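Local coordinates for basic blue protein (Cucumis sativus, PDB 2CBP), which binds a single type 1 (blue) copper ion and, as a phytocyanin, probably serves as an electron carrier, at residues A[72-78]-A[90-96]; A[28-34]-A[64-70]. All coordinates share one frame. Where two conformers were deposited one is given. Residue numbers count along the deposited sequence, not the author numbering.

Contact 1: residues A[72-78]-A[90-96]; sequences KGQSYFI and KIAVNAL
Strands 73-78 and 90-95 run antiparallel, their axes 4.5 Å apart at closest and 156° between directions. Three hydrogen-bonded pairs satisfy the facing amides and carbonyls in both directions: Gly73 N to Ala95 O 2.8 Å and Ala95 N to Gly73 O 2.7 Å; Ser75 N to Val93 O and Val93 N to Ser75 O, both 2.9 Å; Phe77 N to Ile91 O 3.0 Å and Ile91 N to Phe77 O 2.9 Å. Gly73 has phi/psi 100/-159, where a CB would strike the preceding carbonyl. The pairing forms the beta hairpin of the cupredoxin fold whose 11-residue connection carries all copper ligands except His39. The non-hydrogen-bonded pairs Gln74-Asn94, Tyr76-Ala92 and, past Phe77-Ile91, Ile78-Lys90 put their side chains on one face. There Gln74 NE2 donates to Tyr76 OH (2.8 Å), while one water donates to Gln74 OE1 (2.7 Å) and Asn94 OD1 (2.8 Å). Lys90 NZ is satisfied by the carbonyl of Phe49. On the face of Ser75, Phe77, Ile91 and Val93, Phe77 (chi1 m) sets CD1 3.9 Å from Ile91 CG1.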
loop_
_atom_site.group_PDB
_atom_site.type_symbol
_atom_site.label_atom_id
_atom_site.label_comp_id
_atom_site.label_asym_id
_atom_site.label_seq_id
_atom_site.Cartn_x
_atom_site.Cartn_y
_atom_site.Cartn_z
ATOM N N LYS A 72 14.339 -4.232 1.616
ATOM C CA LYS A 72 14.499 -5.010 2.865
ATOM C C LYS A 72 13.920 -4.110 3.981
ATOM O O LYS A 72 14.184 -2.902 3.974
ATOM C CB LYS A 72 15.947 -5.289 3.166
ATOM C CG LYS A 72 16.379 -6.604 3.710
ATOM C CD LYS A 72 16.556 -6.725 5.213
ATOM C CE LYS A 72 16.407 -8.169 5.634
ATOM N NZ LYS A 72 16.232 -8.493 7.050
ATOM N N GLY A 73 13.173 -4.718 4.879
ATOM C CA GLY A 73 12.589 -3.991 6.002
ATOM C C GLY A 73 11.136 -3.626 5.835
ATOM O O GLY A 73 10.366 -4.218 5.077
ATOM N N GLN A 74 10.739 -2.611 6.623
ATOM C CA GLN A 74 9.350 -2.145 6.635
ATOM C C GLN A 74 9.004 -1.159 5.522
ATOM O O GLN A 74 9.784 -0.264 5.224
ATOM C CB GLN A 74 9.045 -1.456 7.977
ATOM C CG GLN A 74 9.207 -2.366 9.192
ATOM C CD GLN A 74 9.813 -1.585 10.354
ATOM O OE1 GLN A 74 10.897 -1.903 10.828
ATOM N NE2 GLN A 74 9.089 -0.538 10.784
ATOM N N SER A 75 7.810 -1.365 4.983
ATOM C CA SER A 75 7.208 -0.525 3.949
ATOM C C SER A 75 5.753 -0.267 4.383
ATOM O O SER A 75 5.103 -1.189 4.886
ATOM C CB SER A 75 7.235 -1.079 2.538
ATOM O OG SER A 75 8.571 -1.090 2.062
ATOM N N TYR A 76 5.322 0.960 4.174
ATOM C CA TYR A 76 3.993 1.455 4.502
ATOM C C TYR A 76 3.387 2.163 3.279
ATOM O O TYR A 76 4.045 2.991 2.637
ATOM C CB TYR A 76 4.097 2.423 5.704
ATOM C CG TYR A 76 4.701 1.786 6.951
ATOM C CD1 TYR A 76 3.896 1.056 7.832
ATOM C CD2 TYR A 76 6.051 1.924 7.237
ATOM C CE1 TYR A 76 4.431 0.461 8.973
ATOM C CE2 TYR A 76 6.609 1.340 8.386
ATOM C CZ TYR A 76 5.798 0.624 9.244
ATOM O OH TYR A 76 6.368 0.067 10.359
ATOM N N PHE A 77 2.153 1.782 3.007
ATOM C CA PHE A 77 1.388 2.317 1.874
ATOM C C PHE A 77 -0.008 2.746 2.352
ATOM O O PHE A 77 -0.697 2.071 3.123
ATOM C CB PHE A 77 1.207 1.297 0.711
ATOM C CG PHE A 77 2.471 0.632 0.273
ATOM C CD1 PHE A 77 2.906 -0.529 0.948
ATOM C CD2 PHE A 77 3.231 1.160 -0.749
ATOM C CE1 PHE A 77 4.109 -1.136 0.583
ATOM C CE2 PHE A 77 4.448 0.562 -1.141
ATOM C CZ PHE A 77 4.860 -0.587 -0.447
ATOM N N ILE A 78 -0.404 3.899 1.788
ATOM C CA ILE A 78 -1.749 4.402 2.093
ATOM C C ILE A 78 -2.348 4.961 0.780
ATOM O O ILE A 78 -1.618 5.169 -0.189
ATOM C CB ILE A 78 -1.787 5.517 3.133
ATOM C CG1 ILE A 78 -1.158 6.778 2.571
ATOM C CG2 ILE A 78 -1.111 5.146 4.442
ATOM C CD1 ILE A 78 -1.162 8.011 3.482
ATOM N N LYS A 90 -4.956 1.214 3.718
ATOM C CA LYS A 90 -3.535 1.263 4.079
ATOM C C LYS A 90 -3.039 -0.131 4.451
ATOM O O LYS A 90 -3.829 -0.970 4.910
ATOM C CB LYS A 90 -3.334 2.186 5.316
ATOM C CG LYS A 90 -4.105 1.659 6.499
ATOM C CD LYS A 90 -3.732 2.074 7.864
ATOM C CE LYS A 90 -3.766 3.516 8.193
ATOM N NZ LYS A 90 -3.612 3.713 9.682
ATOM N N ILE A 91 -1.741 -0.349 4.211
ATOM C CA ILE A 91 -1.114 -1.629 4.543
ATOM C C ILE A 91 0.315 -1.377 5.015
ATOM O O ILE A 91 1.027 -0.458 4.603
ATOM C CB ILE A 91 -1.087 -2.696 3.460
ATOM C CG1 ILE A 91 -0.422 -2.151 2.215
ATOM C CG2 ILE A 91 -2.479 -3.246 3.174
ATOM C CD1 ILE A 91 -0.129 -3.117 1.061
ATOM N N ALA A 92 0.703 -2.301 5.903
ATOM C CA ALA A 92 2.077 -2.275 6.439
ATOM C C ALA A 92 2.644 -3.699 6.169
ATOM O O ALA A 92 1.971 -4.672 6.454
ATOM C CB ALA A 92 2.141 -1.882 7.880
ATOM N N VAL A 93 3.874 -3.696 5.643
ATOM C CA VAL A 93 4.545 -4.980 5.359
ATOM C C VAL A 93 5.996 -4.922 5.849
ATOM O O VAL A 93 6.595 -3.843 5.985
ATOM C CB VAL A 93 4.430 -5.329 3.866
ATOM C CG1 VAL A 93 3.018 -5.189 3.309
ATOM C CG2 VAL A 93 5.398 -4.537 3.006
ATOM N N ASN A 94 6.522 -6.110 6.076
ATOM C CA ASN A 94 7.933 -6.268 6.497
ATOM C C ASN A 94 8.564 -7.301 5.534
ATOM O O ASN A 94 8.009 -8.400 5.446
ATOM C CB ASN A 94 8.112 -6.683 7.944
ATOM C CG ASN A 94 9.618 -6.688 8.295
ATOM O OD1 ASN A 94 10.280 -5.662 8.176
ATOM N ND2 ASN A 94 10.101 -7.839 8.741
ATOM N N ALA A 95 9.648 -6.866 4.916
ATOM C CA ALA A 95 10.345 -7.763 3.984
ATOM C C ALA A 95 11.657 -8.232 4.625
ATOM O O ALA A 95 12.480 -7.406 5.039
ATOM C CB ALA A 95 10.565 -7.099 2.649
ATOM N N LEU A 96 11.770 -9.558 4.666
ATOM C CA LEU A 96 12.988 -10.168 5.246
ATOM C C LEU A 96 14.071 -10.247 4.170
ATOM O O LEU A 96 15.232 -10.328 4.619
ATOM C CB LEU A 96 12.625 -11.492 5.861
ATOM C CG LEU A 96 11.770 -11.431 7.127
ATOM C CD1 LEU A 96 11.378 -12.815 7.520
ATOM C CD2 LEU A 96 12.509 -10.726 8.254
ATOM O OXT LEU A 96 13.798 -10.222 2.956
HETATM O O HOH W 1 12.002 -4.089 9.676
#

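Contact 2: residues A[28-34]-A[64-70]; sequences DILLFNY and GRDQIKL
Two extended strands, 29-33 and 65-69, pair antiparallel at 161°, with axes 4.4 Å apart at closest. Leu30 lies opposite Ile68 and Phe32 opposite Asp66 as hydrogen-bonded pairs; Ile29-Lys69, Leu31-Gln67 and Asn33-Arg65 are non-hydrogen-bonded. Leu30 N meets Ile68 O at 2.8 Å and Ile68 N returns to Leu30 O at 2.7 Å. Beyond the strand ends, Leu70 N binds Asp28 O (2.7 Å) and Tyr34 N binds Gly64 O (3.0 Å).

Leu30, Phe32 and Ile68 are all m at chi1 and share the inner face, where Phe32 CE1 touches Ile68 CD1 at 3.8 Å. Tyr34, at p, swings its ring over Gly64, whose CA sits 3.8 Å from the ring centroid in a CH-pi contact, and its OH donates to Asp66 OD2 at 2.6 Å. Asp66 (chi1 m) also accepts from Ser63 OG through OD1. On the other face Leu31 (t) sets CD1 4.0 Å from Gln67 CG, and Arg65, t-t-m, curls back so that NH1 makes a weak 2.7 Å hydrogen bond to Asn33 OD1.

In this sheet of the cupredoxin sandwich, strand 2-4 flanks 29-33 on the side away from 65-69, strands 41-44 and 73-78 cover the inner face, and Tyr34 lies against the copper ligand His39.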
loop_
_atom_site.group_PDB
_atom_site.type_symbol
_atom_site.label_atom_id
_atom_site.label_comp_id
_atom_site.label_asym_id
_atom_site.label_seq_id
_atom_site.Cartn_x
_atom_site.Cartn_y
_atom_site.Cartn_z
ATOM N N ASP A 28 10.481 -8.910 -3.392
ATOM C CA ASP A 28 9.104 -9.344 -3.736
ATOM C C ASP A 28 8.427 -8.078 -4.317
ATOM O O ASP A 28 8.871 -6.937 -4.093
ATOM C CB ASP A 28 8.360 -9.936 -2.576
ATOM C CG ASP A 28 8.683 -11.359 -2.209
ATOM O OD1 ASP A 28 9.481 -12.000 -2.973
ATOM O OD2 ASP A 28 8.191 -11.913 -1.220
ATOM N N ILE A 29 7.375 -8.310 -5.073
ATOM C CA ILE A 29 6.590 -7.273 -5.720
ATOM C C ILE A 29 5.133 -7.287 -5.247
ATOM O O ILE A 29 4.482 -8.324 -5.161
ATOM C CB ILE A 29 6.564 -7.436 -7.249
ATOM C CG1 ILE A 29 7.984 -7.295 -7.765
ATOM C CG2 ILE A 29 5.667 -6.406 -7.914
ATOM C CD1 ILE A 29 8.204 -7.818 -9.183
ATOM N N LEU A 30 4.658 -6.069 -4.956
ATOM C CA LEU A 30 3.270 -5.867 -4.560
ATOM C C LEU A 30 2.613 -5.237 -5.819
ATOM O O LEU A 30 3.173 -4.271 -6.351
ATOM C CB LEU A 30 3.047 -4.955 -3.384
ATOM C CG LEU A 30 3.628 -5.371 -2.039
ATOM C CD1 LEU A 30 3.058 -4.487 -0.966
ATOM C CD2 LEU A 30 3.381 -6.818 -1.752
ATOM N N LEU A 31 1.532 -5.842 -6.211
ATOM C CA LEU A 31 0.759 -5.375 -7.386
ATOM C C LEU A 31 -0.568 -4.790 -6.895
ATOM O O LEU A 31 -1.376 -5.479 -6.278
ATOM C CB LEU A 31 0.557 -6.516 -8.352
ATOM C CG LEU A 31 0.031 -6.180 -9.745
ATOM C CD1 LEU A 31 0.559 -7.220 -10.700
ATOM C CD2 LEU A 31 -1.472 -6.094 -9.791
ATOM N N PHE A 32 -0.748 -3.516 -7.213
ATOM C CA PHE A 32 -1.911 -2.729 -6.825
ATOM C C PHE A 32 -2.821 -2.424 -8.016
ATOM O O PHE A 32 -2.392 -1.696 -8.917
ATOM C CB PHE A 32 -1.453 -1.383 -6.207
ATOM C CG PHE A 32 -0.675 -1.443 -4.923
ATOM C CD1 PHE A 32 0.686 -1.692 -4.918
ATOM C CD2 PHE A 32 -1.330 -1.222 -3.700
ATOM C CE1 PHE A 32 1.408 -1.757 -3.726
ATOM C CE2 PHE A 32 -0.625 -1.265 -2.492
ATOM C CZ PHE A 32 0.750 -1.528 -2.524
ATOM N N ASN A 33 -4.024 -2.964 -7.919
ATOM C CA ASN A 33 -5.052 -2.766 -8.945
ATOM C C ASN A 33 -6.183 -1.871 -8.418
ATOM O O ASN A 33 -6.787 -2.240 -7.385
ATOM C CB ASN A 33 -5.683 -4.086 -9.389
ATOM C CG ASN A 33 -4.764 -5.030 -10.132
ATOM O OD1 ASN A 33 -4.035 -4.631 -11.045
ATOM N ND2 ASN A 33 -4.851 -6.280 -9.736
ATOM N N TYR A 34 -6.458 -0.822 -9.172
ATOM C CA TYR A 34 -7.542 0.102 -8.794
ATOM C C TYR A 34 -7.843 1.100 -9.896
ATOM O O TYR A 34 -7.094 1.229 -10.891
ATOM C CB TYR A 34 -7.086 0.890 -7.495
ATOM C CG TYR A 34 -5.814 1.613 -7.810
ATOM C CD1 TYR A 34 -4.560 0.977 -7.753
ATOM C CD2 TYR A 34 -5.831 2.970 -8.202
ATOM C CE1 TYR A 34 -3.411 1.628 -8.082
ATOM C CE2 TYR A 34 -4.664 3.626 -8.534
ATOM C CZ TYR A 34 -3.440 2.964 -8.472
ATOM O OH TYR A 34 -2.334 3.690 -8.832
ATOM N N GLY A 64 -2.918 2.578 -11.829
ATOM C CA GLY A 64 -4.108 1.701 -11.811
ATOM C C GLY A 64 -3.714 0.214 -11.745
ATOM O O GLY A 64 -4.516 -0.668 -11.461
ATOM N N ARG A 65 -2.434 0.002 -12.023
ATOM C CA ARG A 65 -1.790 -1.321 -11.985
ATOM C C ARG A 65 -0.313 -1.179 -11.634
ATOM O O ARG A 65 0.531 -1.485 -12.494
ATOM C CB ARG A 65 -1.896 -2.081 -13.330
ATOM C CG ARG A 65 -1.648 -3.570 -13.194
ATOM C CD ARG A 65 -1.402 -4.309 -14.427
ATOM N NE ARG A 65 -2.463 -4.724 -15.261
ATOM C CZ ARG A 65 -3.702 -5.097 -14.981
ATOM N NH1 ARG A 65 -4.145 -5.093 -13.733
ATOM N NH2 ARG A 65 -4.531 -5.478 -15.966
ATOM N N ASP A 66 -0.021 -0.716 -10.435
ATOM C CA ASP A 66 1.353 -0.495 -10.003
ATOM C C ASP A 66 2.003 -1.770 -9.459
ATOM O O ASP A 66 1.384 -2.527 -8.737
ATOM C CB ASP A 66 1.464 0.604 -8.941
ATOM C CG ASP A 66 0.624 1.819 -9.295
ATOM O OD1 ASP A 66 0.977 2.365 -10.397
ATOM O OD2 ASP A 66 -0.261 2.184 -8.556
ATOM N N GLN A 67 3.268 -1.916 -9.858
ATOM C CA GLN A 67 4.117 -3.045 -9.436
ATOM C C GLN A 67 5.245 -2.439 -8.592
ATOM O O GLN A 67 6.135 -1.804 -9.159
ATOM C CB GLN A 67 4.663 -3.832 -10.608
ATOM C CG GLN A 67 3.612 -4.650 -11.324
ATOM C CD GLN A 67 4.160 -5.790 -12.152
ATOM O OE1 GLN A 67 4.710 -6.772 -11.638
ATOM N NE2 GLN A 67 3.979 -5.657 -13.464
ATOM N N ILE A 68 5.141 -2.608 -7.293
ATOM C CA ILE A 68 6.129 -2.068 -6.342
ATOM C C ILE A 68 6.978 -3.146 -5.697
ATOM O O ILE A 68 6.558 -4.080 -5.036
ATOM C CB ILE A 68 5.441 -1.166 -5.298
ATOM C CG1 ILE A 68 4.668 -0.105 -6.075
ATOM C CG2 ILE A 68 6.484 -0.548 -4.404
ATOM C CD1 ILE A 68 3.748 0.813 -5.307
ATOM N N LYS A 69 8.288 -3.004 -5.951
ATOM C CA LYS A 69 9.302 -3.946 -5.463
ATOM C C LYS A 69 9.642 -3.516 -4.033
ATOM O O LYS A 69 9.888 -2.338 -3.764
ATOM C CB LYS A 69 10.535 -3.983 -6.328
ATOM C CG LYS A 69 11.391 -5.242 -6.295
ATOM C CD LYS A 69 12.690 -5.020 -7.078
ATOM C CE LYS A 69 13.518 -6.287 -7.160
ATOM N NZ LYS A 69 13.744 -6.867 -5.814
ATOM N N LEU A 70 9.631 -4.509 -3.166
ATOM C CA LEU A 70 9.920 -4.229 -1.765
ATOM C C LEU A 70 11.393 -4.271 -1.394
ATOM O O LEU A 70 12.115 -5.243 -1.668
ATOM C CB LEU A 70 9.209 -5.310 -0.954
ATOM C CG LEU A 70 7.692 -5.322 -0.935
ATOM C CD1 LEU A 70 7.242 -6.436 -0.020
ATOM C CD2 LEU A 70 7.120 -3.995 -0.495
HETATM O O HOH W 2 -5.600 -3.102 -12.969
#

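From the N terminus, strand 2-4 is followed by 29-33, the first half of contact 2. The chain then passes His39, strand 41-44, helix 46-51 and strand 59-61 before 64-70 closes contact 2 around a 29-residue excursion. A short turn leads from strand 65-69 into 73-78, and contact 1 closes when 90-96 returns after the loop bearing Cys79, His84 and Met89. The contacts therefore lie in series, neither nested nor crossed, one in each sheet of the sandwich. Their inner faces meet: Phe77 CG lies 3.9 Å from Phe32 CZ, and Val93 CG2 is 3.9 Å from Leu70 CD2, joining the two sheets through the hydrophobic core.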